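Side-chain contacts in 3-carboxy-cis,cis-muconate cycloisomerase (Acinetobacter calcoaceticus, PDB 1Q5N), which belongs to the largely helical superfamily of adenylosuccinate lyase and fumarase and assembles from four copies of one chain: residues A38-Q43 with V214-K219; E393-T398 with K407-Q412; A9-Q14 with A292-A297; M313-E318 with H325-S330; T146-V151 with Q441-L446. All blocks are in the same frame, centred on the assembly; numbering follows the deposited sequence.

Overall arrangement
The five contacts are spread along one elongated, mostly helical chain. Contacts 1 and 2 lie on opposite sides of its centre, their own centres 81 Å apart, and neither touches another subunit. Contact 3 lies closest to the middle, 13 Å from the chain's centre. Contact 4 comes within about 8 Å of it at the nearest atoms, on the next long helix, and both touch the second subunit. Contact 5 brings the chain's two family regions together about 15 Å, nearest atoms, from contact 2, which belongs wholly to the C-terminal region. Contacts 4 and 5 both reach the fourth subunit. In this superfamily active sites form where subunits meet, but these contacts alone do not place one.

Contact 1 of 5, residues A38-Q43 with V214-K219; sequences AQAQAQ and VEAYAK. Unlike the reference sequence in segment 38-43: A40 (reference Gln).
A40 and A216 meet methyl to methyl where two helices come close, their CB atoms 3.8 Å apart. The segments 38-43 and 214-219 run at 133° to each other, nearer antiparallel than parallel, and their axes approach to 8.3 Å. Small residues suit such a distance. The methyl of A40, which stands where the reference sequence has glutamine, lies against the opposite main chain itself, with its CB 3.6 Å from A216 C and 3.5 Å from Y217 N. No hydrogen bond spans the two segments; the join is one of close apolar fit.

Y217 adds its CB, 4.1 Å from A40 CB, but its ring goes elsewhere. With CG anti to the backbone N (chi1 174°), the ring is carried past A40 to lie against A33, A36 and L37, earlier on helix 23-43, the helix of A40, while its OH is hydrogen-bonded to T116 OG1. The aromatic residue thus extends the interface along helix 23-43, and the one polar atom of its side chain is satisfied inside the protein.

Q43 closes the solvent-facing border. Its chain is stretched out, with CG also anti to the backbone N and CD continuing the line, which lets the amide reach over to the other helix. There OE1 rests 4.0 Å from A216 CB, a plain van der Waals touch, and NE2 finds its polar partner in Q220 OE1, one residue past the segment.

In the fold, helix 23-43 is packed between neighbours: helix 210-221 presses on A40, and helix 49-59 contacts A38, Q39 and A42.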
# COMPACT_ATOMS: atom_id res chain seq x y z
N ALA A 38 27.87 -23.91 16.92
CA ALA A 38 28.59 -24.88 17.73
C ALA A 38 30.03 -24.95 17.23
O ALA A 38 30.96 -24.95 18.04
CB ALA A 38 27.93 -26.24 17.63
N GLN A 39 30.21 -24.97 15.92
CA GLN A 39 31.55 -25.01 15.39
C GLN A 39 32.36 -23.77 15.72
O GLN A 39 33.54 -23.88 16.06
CB GLN A 39 31.54 -25.18 13.89
CG GLN A 39 31.16 -26.56 13.45
CD GLN A 39 31.36 -26.72 11.94
OE1 GLN A 39 32.17 -27.55 11.50
NE2 GLN A 39 30.63 -25.91 11.14
N ALA A 40 31.75 -22.60 15.59
CA ALA A 40 32.47 -21.36 15.86
C ALA A 40 32.85 -21.28 17.31
O ALA A 40 33.93 -20.79 17.63
CB ALA A 40 31.62 -20.16 15.48
N GLN A 41 31.97 -21.77 18.19
CA GLN A 41 32.24 -21.74 19.62
C GLN A 41 33.35 -22.73 20.03
O GLN A 41 34.19 -22.39 20.86
CB GLN A 41 30.96 -22.00 20.42
CG GLN A 41 30.01 -20.87 20.33
CD GLN A 41 28.67 -21.14 21.00
OE1 GLN A 41 28.25 -22.29 21.14
NE2 GLN A 41 27.98 -20.07 21.41
N ALA A 42 33.34 -23.93 19.45
CA ALA A 42 34.36 -24.94 19.74
C ALA A 42 35.71 -24.39 19.28
O ALA A 42 36.71 -24.48 19.97
CB ALA A 42 34.04 -26.27 19.00
N GLN A 43 35.71 -23.80 18.11
CA GLN A 43 36.92 -23.23 17.57
C GLN A 43 37.58 -22.10 18.41
O GLN A 43 38.78 -21.84 18.25
CB GLN A 43 36.61 -22.76 16.15
CG GLN A 43 37.55 -21.76 15.58
CD GLN A 43 37.13 -21.33 14.20
OE1 GLN A 43 37.54 -20.26 13.70
NE2 GLN A 43 36.30 -22.17 13.55
N VAL A 214 31.22 -14.02 17.35
CA VAL A 214 30.45 -13.52 16.21
C VAL A 214 31.34 -13.57 14.98
O VAL A 214 30.90 -13.96 13.89
CB VAL A 214 29.98 -12.04 16.42
CG1 VAL A 214 29.13 -11.57 15.24
CG2 VAL A 214 29.15 -11.97 17.67
N GLU A 215 32.59 -13.18 15.16
CA GLU A 215 33.52 -13.18 14.06
C GLU A 215 33.67 -14.58 13.43
O GLU A 215 33.60 -14.73 12.21
CB GLU A 215 34.84 -12.65 14.55
CG GLU A 215 35.98 -12.79 13.59
CD GLU A 215 37.26 -12.30 14.23
OE1 GLU A 215 37.62 -12.87 15.31
OE2 GLU A 215 37.87 -11.35 13.69
N ALA A 216 33.83 -15.59 14.27
CA ALA A 216 33.99 -16.94 13.78
C ALA A 216 32.67 -17.53 13.28
O ALA A 216 32.65 -18.44 12.46
CB ALA A 216 34.58 -17.85 14.88
N TYR A 217 31.55 -17.05 13.80
CA TYR A 217 30.25 -17.54 13.34
C TYR A 217 30.02 -17.00 11.91
O TYR A 217 29.63 -17.73 11.02
CB TYR A 217 29.18 -17.07 14.32
CG TYR A 217 27.73 -17.35 13.94
CD1 TYR A 217 27.25 -18.65 13.84
CD2 TYR A 217 26.82 -16.29 13.79
CE1 TYR A 217 25.89 -18.89 13.61
CE2 TYR A 217 25.48 -16.52 13.56
CZ TYR A 217 25.01 -17.81 13.48
OH TYR A 217 23.66 -18.02 13.30
N ALA A 218 30.30 -15.73 11.70
CA ALA A 218 30.13 -15.12 10.39
C ALA A 218 30.99 -15.90 9.40
O ALA A 218 30.51 -16.35 8.35
CB ALA A 218 30.57 -13.65 10.44
N LYS A 219 32.25 -16.09 9.76
CA LYS A 219 33.20 -16.80 8.89
C LYS A 219 32.75 -18.20 8.52
O LYS A 219 32.82 -18.58 7.37
CB LYS A 219 34.54 -16.84 9.58
CG LYS A 219 35.69 -17.21 8.70
CD LYS A 219 36.97 -16.71 9.37
CE LYS A 219 36.92 -15.17 9.54
NZ LYS A 219 38.05 -14.64 10.37

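Contact 2 of 5, residues E393-T398 with K407-Q412; sequences EAACKT and KDIISQ
The methyl of A395 fits against two isoleucines in a row, touching a different branch of each. I410 sends its terminal CD1 to within 3.6 Å of A395 CB, while I409 offers its CG2 methyl, the shorter of its two branches, 3.9 Å from the same A395 CB. I409 starts out facing the other helix. I410 does not, and its longer arm has to turn in; its chi1 of -125° lies well away from a staggered value, which may cost some torsional strain.

T398, one turn on from A395, crosses I409 obliquely: its CB is 4.1 Å from I409 CG2, and its own CG2 reaches CD1 of the same isoleucine at 4.2 Å. Threonine suits the place because it is two-sided. With CG2 anti to the backbone N, the methyl is left for I409 while OG1 turns back along its own helix and donates to A394 O at 2.9 Å. That carbonyl also accepts T398 N, the two donors arriving from opposite faces of its plane.

Chemically, then, the contact is apolar: branched carbons bury a small methyl, the threonine hydroxyl is paid for within its own helix, and shape rather than bonding holds helix 385-402 to the short helix 406-410.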
# COMPACT_ATOMS: atom_id res chain seq x y z
N GLU A 393 0.75 22.15 -42.93
CA GLU A 393 -0.52 22.19 -42.25
C GLU A 393 -1.71 22.30 -43.25
O GLU A 393 -2.73 21.64 -43.07
CB GLU A 393 -0.53 23.37 -41.28
CG GLU A 393 -1.90 23.65 -40.70
CD GLU A 393 -1.93 25.01 -40.01
OE1 GLU A 393 -1.14 25.92 -40.44
OE2 GLU A 393 -2.75 25.16 -39.05
N ALA A 394 -1.57 23.09 -44.30
CA ALA A 394 -2.64 23.20 -45.27
C ALA A 394 -2.80 21.85 -46.02
O ALA A 394 -3.91 21.42 -46.36
CB ALA A 394 -2.33 24.35 -46.28
N ALA A 395 -1.67 21.18 -46.27
CA ALA A 395 -1.69 19.88 -46.95
C ALA A 395 -2.38 18.81 -46.08
O ALA A 395 -3.08 17.92 -46.61
CB ALA A 395 -0.28 19.44 -47.29
N CYS A 396 -2.18 18.89 -44.76
CA CYS A 396 -2.81 17.90 -43.87
C CYS A 396 -4.33 18.07 -43.90
O CYS A 396 -5.04 17.08 -43.96
CB CYS A 396 -2.30 18.04 -42.42
SG CYS A 396 -0.55 17.51 -42.17
N LYS A 397 -4.79 19.33 -43.89
CA LYS A 397 -6.21 19.65 -43.97
C LYS A 397 -6.82 19.10 -45.26
O LYS A 397 -7.92 18.53 -45.27
CB LYS A 397 -6.41 21.17 -43.97
CG LYS A 397 -6.56 21.78 -42.61
CD LYS A 397 -6.62 23.28 -42.77
CE LYS A 397 -6.85 23.91 -41.42
NZ LYS A 397 -6.83 25.42 -41.51
N THR A 398 -6.10 19.30 -46.36
CA THR A 398 -6.56 18.85 -47.64
C THR A 398 -6.59 17.33 -47.68
O THR A 398 -7.58 16.76 -48.17
CB THR A 398 -5.66 19.36 -48.78
OG1 THR A 398 -5.57 20.79 -48.71
CG2 THR A 398 -6.26 19.01 -50.12
N LYS A 407 1.21 12.02 -48.86
CA LYS A 407 2.23 12.10 -49.92
C LYS A 407 1.55 12.55 -51.24
O LYS A 407 2.06 13.41 -51.94
CB LYS A 407 2.98 10.75 -50.14
CG LYS A 407 4.20 10.88 -51.08
CD LYS A 407 5.11 9.61 -51.13
CE LYS A 407 4.61 8.53 -52.10
NZ LYS A 407 5.36 7.24 -51.89
N ASP A 408 0.38 11.99 -51.54
CA ASP A 408 -0.35 12.37 -52.73
C ASP A 408 -0.65 13.84 -52.77
O ASP A 408 -0.53 14.46 -53.82
CB ASP A 408 -1.65 11.59 -52.83
CG ASP A 408 -1.40 10.09 -52.93
OD1 ASP A 408 -0.25 9.72 -53.35
OD2 ASP A 408 -2.34 9.31 -52.59
N ILE A 409 -0.98 14.44 -51.62
CA ILE A 409 -1.30 15.85 -51.60
C ILE A 409 -0.05 16.73 -51.67
O ILE A 409 0.03 17.68 -52.45
CB ILE A 409 -2.08 16.23 -50.31
CG1 ILE A 409 -3.40 15.48 -50.27
CG2 ILE A 409 -2.23 17.73 -50.20
CD1 ILE A 409 -4.25 15.60 -51.50
N ILE A 410 0.93 16.43 -50.86
CA ILE A 410 2.10 17.27 -50.87
C ILE A 410 2.83 17.25 -52.21
O ILE A 410 3.36 18.28 -52.62
CB ILE A 410 3.03 16.90 -49.68
CG1 ILE A 410 3.29 18.16 -48.86
CG2 ILE A 410 4.36 16.37 -50.14
CD1 ILE A 410 3.01 17.96 -47.43
N SER A 411 2.82 16.11 -52.90
CA SER A 411 3.54 16.00 -54.18
C SER A 411 2.97 16.87 -55.31
O SER A 411 3.66 17.11 -56.31
CB SER A 411 3.61 14.54 -54.66
OG SER A 411 2.32 14.11 -55.05
N GLN A 412 1.73 17.33 -55.18
CA GLN A 412 1.18 18.18 -56.22
C GLN A 412 1.13 19.67 -55.81
O GLN A 412 0.50 20.47 -56.46
CB GLN A 412 -0.19 17.65 -56.70
CG GLN A 412 -1.39 17.80 -55.76
CD GLN A 412 -2.45 16.67 -55.95
OE1 GLN A 412 -3.59 16.75 -55.43
NE2 GLN A 412 -2.07 15.62 -56.69

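Contact 3 of 5, residues A9-Q14 with A292-A297; sequences ASLFYQ and AASVLA
S294 is the residue most deeply engaged here, and its hydroxyl grips a main-chain oxygen across the contact: OG donates to L11 O at 3.0 Å. The donor stands above the carbonyl plane, 40° out of it, rather than on a lone pair. Its position follows from a chi1 of -64°, which sets OG anti to its own carbonyl carbon and lets it project from helix 290-311. A serine suits the spot, being short enough for the segments to approach closely yet able to serve a carbonyl at the end of the four-residue helix 9-12.

F12 contributes the next largest surface. The edge of its ring is turned to the helix, with CD1 4.3 Å from S294 CA, and farther round CE1 meets A297 CB at 3.8 Å. With only a methyl, A297 lets the ring come close. One face of the ring is backed by L11 CB of its own segment, 4.0 Å above the plane and toward the rim.

L11 joins in with more than its carbonyl, since its CD2 lies 3.4 Å from S294 OG and helps to enclose the hydroxyl.

The site is also shared with the second subunit, where W328 packs on L11, L329 on F12 and G322 on A297. Within the chain, R344 of helix 323-351 binds the carbonyls of S10 and Y13, and helix 235-261 backs helix 290-311 at A292 and V295.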
# COMPACT_ATOMS: atom_id res chain seq x y z
N ALA A 9 1.07 -21.90 -7.37
CA ALA A 9 2.52 -21.81 -7.37
C ALA A 9 3.05 -21.92 -8.78
O ALA A 9 4.03 -21.29 -9.16
CB ALA A 9 3.09 -22.94 -6.51
N SER A 10 2.34 -22.71 -9.57
CA SER A 10 2.73 -22.98 -10.94
C SER A 10 2.49 -21.78 -11.85
O SER A 10 3.19 -21.55 -12.84
CB SER A 10 1.93 -24.18 -11.43
OG SER A 10 2.06 -24.30 -12.84
N LEU A 11 1.49 -21.01 -11.47
CA LEU A 11 1.11 -19.82 -12.21
C LEU A 11 1.98 -18.58 -11.93
O LEU A 11 2.38 -17.88 -12.84
CB LEU A 11 -0.32 -19.48 -11.83
CG LEU A 11 -1.35 -19.42 -12.92
CD1 LEU A 11 -2.62 -18.92 -12.31
CD2 LEU A 11 -0.86 -18.52 -14.05
N PHE A 12 2.29 -18.33 -10.65
CA PHE A 12 3.00 -17.14 -10.24
C PHE A 12 4.44 -17.25 -9.74
O PHE A 12 5.18 -16.29 -9.82
CB PHE A 12 2.19 -16.44 -9.15
CG PHE A 12 0.76 -16.18 -9.53
CD1 PHE A 12 0.44 -15.28 -10.55
CD2 PHE A 12 -0.28 -16.80 -8.82
CE1 PHE A 12 -0.91 -15.00 -10.88
CE2 PHE A 12 -1.63 -16.53 -9.12
CZ PHE A 12 -1.96 -15.61 -10.15
N TYR A 13 4.85 -18.40 -9.24
CA TYR A 13 6.18 -18.45 -8.67
C TYR A 13 7.18 -19.17 -9.52
O TYR A 13 6.91 -19.51 -10.66
CB TYR A 13 6.15 -19.05 -7.28
CG TYR A 13 5.08 -18.47 -6.38
CD1 TYR A 13 4.86 -17.08 -6.32
CD2 TYR A 13 4.33 -19.29 -5.54
CE1 TYR A 13 3.91 -16.54 -5.46
CE2 TYR A 13 3.37 -18.75 -4.66
CZ TYR A 13 3.16 -17.36 -4.64
OH TYR A 13 2.15 -16.82 -3.83
N GLN A 14 8.36 -19.35 -8.97
CA GLN A 14 9.42 -20.02 -9.69
C GLN A 14 9.81 -21.17 -8.77
O GLN A 14 10.07 -20.97 -7.58
CB GLN A 14 10.55 -19.03 -9.93
CG GLN A 14 11.58 -19.46 -10.97
CD GLN A 14 12.60 -20.44 -10.41
OE1 GLN A 14 12.92 -20.42 -9.23
NE2 GLN A 14 13.13 -21.29 -11.28
N ALA A 292 1.89 -12.56 -19.72
CA ALA A 292 1.69 -11.18 -19.29
C ALA A 292 0.75 -11.13 -18.06
O ALA A 292 1.00 -10.37 -17.12
CB ALA A 292 1.11 -10.33 -20.46
N ALA A 293 -0.29 -11.97 -18.08
CA ALA A 293 -1.24 -12.02 -16.99
C ALA A 293 -0.55 -12.29 -15.63
O ALA A 293 -0.83 -11.61 -14.62
CB ALA A 293 -2.33 -13.07 -17.28
N SER A 294 0.37 -13.25 -15.59
CA SER A 294 1.12 -13.54 -14.37
C SER A 294 2.06 -12.39 -13.98
O SER A 294 2.13 -12.00 -12.83
CB SER A 294 2.01 -14.77 -14.55
OG SER A 294 1.21 -15.90 -14.78
N VAL A 295 2.81 -11.90 -14.96
CA VAL A 295 3.73 -10.83 -14.67
C VAL A 295 2.99 -9.57 -14.19
O VAL A 295 3.45 -8.91 -13.29
CB VAL A 295 4.65 -10.49 -15.92
CG1 VAL A 295 5.54 -9.30 -15.63
CG2 VAL A 295 5.55 -11.70 -16.24
N LEU A 296 1.83 -9.27 -14.78
CA LEU A 296 1.13 -8.08 -14.40
C LEU A 296 0.48 -8.28 -13.03
O LEU A 296 0.35 -7.31 -12.28
CB LEU A 296 0.13 -7.67 -15.50
CG LEU A 296 0.87 -7.04 -16.70
CD1 LEU A 296 -0.06 -6.87 -17.92
CD2 LEU A 296 1.45 -5.69 -16.28
N ALA A 297 0.12 -9.51 -12.69
CA ALA A 297 -0.40 -9.78 -11.34
C ALA A 297 0.75 -9.53 -10.31
O ALA A 297 0.54 -8.96 -9.25
CB ALA A 297 -0.91 -11.20 -11.23

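Contact 4 of 5, residues M313-E318 with H325-S330; sequences MVQEHE and HAEWLS
Q315 and E327 lie on backbones of different kind and meet through side chains alone. The segment 313-318 is irregular, and at Q315 it is extended; 325-330 is helical, part of helix 323-351. The two main chains stay well apart, the nearest CA atoms, those of Q315 and H325, being 10.5 Å from each other, so long polar side chains are what can bridge the distance.

Both residues direct CB across the gap. The glutamine chain bends at chi2 (-129°), whereas that of E327 runs out straight beyond CG, and the two cross at roughly a right angle. At the crossing Q315 NE2 comes to 3.0 Å from E327 OE2, with the amide and carboxylate planes turned 41° from each other.

Each polar end has a firm partner elsewhere. Q315 NE2 is hydrogen-bonded to S312 O, which ties the glutamine back to the start of its own loop, and E327 OE1 forms a salt bridge with R234. A buried carboxylate is thereby given a cationic partner, and a buried amide is placed beside it.

The contact joins the loop after helix 290-311 to the beginning of the next long helix, with I237 of helix 235-261 touching E327. Beyond it the fourth subunit takes hold of the same loop: its K253 binds Q315 O and its R256 pairs with E316. The second subunit's A297 and N300 pack on H325 and A326.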
# COMPACT_ATOMS: atom_id res chain seq x y z
N MET A 313 9.53 -1.63 9.43
CA MET A 313 10.72 -0.97 10.00
C MET A 313 10.44 -0.42 11.38
O MET A 313 11.36 -0.26 12.17
CB MET A 313 11.17 0.20 9.11
CG MET A 313 11.59 -0.34 7.75
SD MET A 313 12.94 0.45 7.06
CE MET A 313 14.18 0.25 8.33
N VAL A 314 9.17 -0.10 11.66
CA VAL A 314 8.87 0.48 12.97
C VAL A 314 8.77 -0.67 13.99
O VAL A 314 7.73 -1.30 14.11
CB VAL A 314 7.57 1.34 12.89
CG1 VAL A 314 7.32 2.01 14.27
CG2 VAL A 314 7.73 2.44 11.80
N GLN A 315 9.87 -0.91 14.71
CA GLN A 315 9.96 -2.04 15.63
C GLN A 315 10.25 -1.57 17.05
O GLN A 315 11.10 -0.69 17.24
CB GLN A 315 11.09 -2.99 15.19
CG GLN A 315 11.08 -3.42 13.72
CD GLN A 315 11.18 -4.94 13.55
OE1 GLN A 315 11.68 -5.63 14.43
NE2 GLN A 315 10.70 -5.47 12.39
N GLU A 316 9.56 -2.14 18.03
CA GLU A 316 9.79 -1.75 19.43
C GLU A 316 11.11 -2.23 20.05
O GLU A 316 11.44 -3.42 20.03
CB GLU A 316 8.68 -2.24 20.37
CG GLU A 316 7.29 -1.66 20.12
CD GLU A 316 6.62 -2.29 18.89
OE1 GLU A 316 7.11 -3.34 18.38
OE2 GLU A 316 5.61 -1.72 18.44
N HIS A 317 11.86 -1.28 20.59
CA HIS A 317 13.07 -1.58 21.34
C HIS A 317 13.96 -2.68 20.83
O HIS A 317 14.45 -2.58 19.74
CB HIS A 317 12.70 -1.87 22.81
CG HIS A 317 12.13 -0.69 23.54
ND1 HIS A 317 12.79 0.53 23.61
CD2 HIS A 317 10.98 -0.54 24.26
CE1 HIS A 317 12.07 1.38 24.35
NE2 HIS A 317 10.97 0.76 24.75
N GLU A 318 14.12 -3.74 21.63
CA GLU A 318 15.02 -4.82 21.28
C GLU A 318 14.39 -6.01 20.58
O GLU A 318 15.09 -6.94 20.21
CB GLU A 318 15.80 -5.29 22.54
CG GLU A 318 16.87 -4.29 23.03
CD GLU A 318 16.30 -2.88 23.38
OE1 GLU A 318 15.50 -2.77 24.35
OE2 GLU A 318 16.65 -1.89 22.66
N HIS A 325 7.15 -10.20 12.93
CA HIS A 325 6.34 -11.35 12.49
C HIS A 325 5.85 -11.16 11.01
O HIS A 325 5.85 -12.10 10.22
CB HIS A 325 5.10 -11.49 13.43
CG HIS A 325 5.42 -12.12 14.76
ND1 HIS A 325 6.32 -11.56 15.65
CD2 HIS A 325 5.07 -13.32 15.28
CE1 HIS A 325 6.52 -12.39 16.65
NE2 HIS A 325 5.78 -13.47 16.45
N ALA A 326 5.46 -9.93 10.65
CA ALA A 326 4.92 -9.67 9.30
C ALA A 326 5.96 -9.93 8.21
O ALA A 326 5.62 -10.35 7.13
CB ALA A 326 4.41 -8.24 9.20
N GLU A 327 7.24 -9.68 8.52
CA GLU A 327 8.32 -9.93 7.55
C GLU A 327 8.35 -11.39 7.13
O GLU A 327 8.69 -11.71 5.97
CB GLU A 327 9.73 -9.64 8.13
CG GLU A 327 10.07 -8.22 8.56
CD GLU A 327 11.42 -8.19 9.34
OE1 GLU A 327 12.25 -9.12 9.18
OE2 GLU A 327 11.64 -7.25 10.11
N TRP A 328 8.04 -12.29 8.06
CA TRP A 328 8.10 -13.70 7.70
C TRP A 328 7.11 -14.03 6.60
O TRP A 328 7.28 -15.05 5.93
CB TRP A 328 7.82 -14.61 8.91
CG TRP A 328 8.62 -14.32 10.13
CD1 TRP A 328 9.88 -13.73 10.20
CD2 TRP A 328 8.24 -14.60 11.48
NE1 TRP A 328 10.28 -13.62 11.51
CE2 TRP A 328 9.30 -14.14 12.32
CE3 TRP A 328 7.10 -15.17 12.07
CZ2 TRP A 328 9.26 -14.26 13.71
CZ3 TRP A 328 7.05 -15.29 13.47
CH2 TRP A 328 8.12 -14.83 14.27
N LEU A 329 6.07 -13.22 6.45
CA LEU A 329 5.09 -13.46 5.41
C LEU A 329 5.38 -12.65 4.15
O LEU A 329 5.17 -13.13 3.06
CB LEU A 329 3.69 -13.07 5.88
CG LEU A 329 3.14 -14.01 6.97
CD1 LEU A 329 1.82 -13.48 7.48
CD2 LEU A 329 2.95 -15.41 6.43
N SER A 330 5.87 -11.43 4.27
CA SER A 330 6.05 -10.64 3.08
C SER A 330 7.30 -10.88 2.25
O SER A 330 7.20 -11.01 1.04
CB SER A 330 5.94 -9.15 3.47
OG SER A 330 7.07 -8.79 4.25

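Contact 5 of 5, residues T146-V151 with Q441-L446; sequences TYRHQV and QIDAVL
R148 carries this contact almost single-handed, from a type I turn running from Y147 to Q150. Its CB comes first, resting 3.7 Å from I442 CD1 at the end of that residue's extended arm. CG then takes the crowded position between backbone N and carbonyl carbon (chi1 59°), where it also lies over a face of the H149 ring. Two further bends, at chi2 and chi3, lay the guanidinium across helix 438-447.

CZ lands above I442 CG2, 3.9 Å away, so that this methyl sits under the middle of one guanidinium face: an aliphatic floor for a flat cation. The tip then reaches D443. R148 NH2 donates to D443 OD1 at 2.7 Å with an N-H...O angle of 158°, close to the guanidinium plane and nearly in line with the C-O bond. R148 NH1 adds a weak bond to D443 OD1 at 3.2 Å, and its other partner is Q439 OE1. Both nitrogens turn to one oxygen, and with the planes 53° apart this is not a flat, two-oxygen pairing. L446 CD1 lies obliquely beside R148 NH2, at 3.6 Å.

An arginine serves here because it combines a long aliphatic stem with a guanidinium whose two terminal nitrogens can serve D443 and Q439. I442 under one face and L446 beside NH2 may shield the salt bridge in part from water, at some desolvation cost, and the pair ties the turn before strand 151-156 to the chain's C-terminal helix.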
# COMPACT_ATOMS: atom_id res chain seq x y z
N THR A 146 19.29 -7.99 -33.33
CA THR A 146 18.57 -8.62 -34.41
C THR A 146 17.51 -7.70 -35.06
O THR A 146 17.30 -7.73 -36.28
CB THR A 146 17.87 -9.88 -33.92
OG1 THR A 146 18.83 -10.78 -33.37
CG2 THR A 146 17.20 -10.60 -35.03
N TYR A 147 16.87 -6.84 -34.25
CA TYR A 147 15.78 -5.99 -34.73
C TYR A 147 16.05 -4.51 -34.63
O TYR A 147 15.10 -3.71 -34.61
CB TYR A 147 14.51 -6.30 -33.93
CG TYR A 147 14.03 -7.73 -34.08
CD1 TYR A 147 13.42 -8.16 -35.27
CD2 TYR A 147 14.18 -8.65 -33.05
CE1 TYR A 147 12.96 -9.49 -35.42
CE2 TYR A 147 13.73 -9.99 -33.20
CZ TYR A 147 13.12 -10.38 -34.39
OH TYR A 147 12.69 -11.67 -34.55
N ARG A 148 17.31 -4.12 -34.58
CA ARG A 148 17.59 -2.70 -34.46
C ARG A 148 17.05 -1.88 -35.64
O ARG A 148 16.90 -0.67 -35.54
CB ARG A 148 19.10 -2.48 -34.28
CG ARG A 148 20.03 -3.02 -35.39
CD ARG A 148 21.13 -1.98 -35.58
NE ARG A 148 22.24 -2.23 -34.71
CZ ARG A 148 22.97 -1.31 -34.06
NH1 ARG A 148 22.74 0.01 -34.12
NH2 ARG A 148 24.00 -1.73 -33.35
N HIS A 149 16.79 -2.54 -36.76
CA HIS A 149 16.27 -1.87 -37.95
C HIS A 149 14.80 -2.19 -38.23
O HIS A 149 14.25 -1.74 -39.24
CB HIS A 149 17.12 -2.23 -39.22
CG HIS A 149 18.54 -1.74 -39.16
ND1 HIS A 149 19.62 -2.60 -39.17
CD2 HIS A 149 19.03 -0.49 -38.95
CE1 HIS A 149 20.73 -1.90 -38.96
NE2 HIS A 149 20.40 -0.62 -38.82
N GLN A 150 14.15 -2.96 -37.36
CA GLN A 150 12.75 -3.28 -37.58
C GLN A 150 11.91 -2.05 -37.18
O GLN A 150 11.66 -1.81 -35.97
CB GLN A 150 12.36 -4.48 -36.75
CG GLN A 150 10.89 -4.77 -36.85
CD GLN A 150 10.46 -4.96 -38.33
OE1 GLN A 150 10.91 -5.90 -39.00
NE2 GLN A 150 9.58 -4.04 -38.84
N VAL A 151 11.50 -1.26 -38.17
CA VAL A 151 10.68 -0.08 -37.92
C VAL A 151 9.24 -0.39 -37.41
O VAL A 151 8.61 -1.36 -37.83
CB VAL A 151 10.59 0.79 -39.21
CG1 VAL A 151 9.65 1.92 -38.97
CG2 VAL A 151 11.97 1.36 -39.55
N GLN A 441 21.84 5.30 -29.80
CA GLN A 441 21.36 4.82 -28.49
C GLN A 441 21.49 3.31 -28.40
O GLN A 441 21.95 2.79 -27.37
CB GLN A 441 19.92 5.25 -28.21
CG GLN A 441 19.76 6.77 -27.93
CD GLN A 441 18.29 7.15 -27.70
OE1 GLN A 441 17.62 6.59 -26.82
NE2 GLN A 441 17.78 8.08 -28.50
N ILE A 442 21.11 2.60 -29.46
CA ILE A 442 21.25 1.16 -29.40
C ILE A 442 22.75 0.78 -29.26
O ILE A 442 23.10 -0.11 -28.49
CB ILE A 442 20.61 0.48 -30.63
CG1 ILE A 442 19.09 0.76 -30.61
CG2 ILE A 442 20.99 -1.02 -30.67
CD1 ILE A 442 18.28 0.13 -31.77
N ASP A 443 23.65 1.46 -29.99
CA ASP A 443 25.08 1.15 -29.89
C ASP A 443 25.58 1.44 -28.47
O ASP A 443 26.41 0.70 -27.93
CB ASP A 443 25.94 1.98 -30.87
CG ASP A 443 25.78 1.55 -32.32
OD1 ASP A 443 25.54 0.35 -32.59
OD2 ASP A 443 25.92 2.44 -33.20
N ALA A 444 25.13 2.57 -27.91
CA ALA A 444 25.53 2.96 -26.57
C ALA A 444 25.14 1.86 -25.58
O ALA A 444 25.98 1.50 -24.74
CB ALA A 444 24.91 4.32 -26.19
N VAL A 445 23.93 1.26 -25.67
CA VAL A 445 23.66 0.21 -24.70
C VAL A 445 24.39 -1.08 -24.98
O VAL A 445 24.65 -1.82 -24.04
CB VAL A 445 22.13 -0.08 -24.42
CG1 VAL A 445 21.27 1.03 -24.91
CG2 VAL A 445 21.75 -1.44 -24.86
N LEU A 446 24.71 -1.36 -26.24
CA LEU A 446 25.47 -2.57 -26.57
C LEU A 446 26.90 -2.43 -26.02
O LEU A 446 27.54 -3.40 -25.67
CB LEU A 446 25.53 -2.80 -28.08
CG LEU A 446 24.24 -3.33 -28.73
CD1 LEU A 446 24.45 -3.50 -30.22
CD2 LEU A 446 23.84 -4.62 -28.11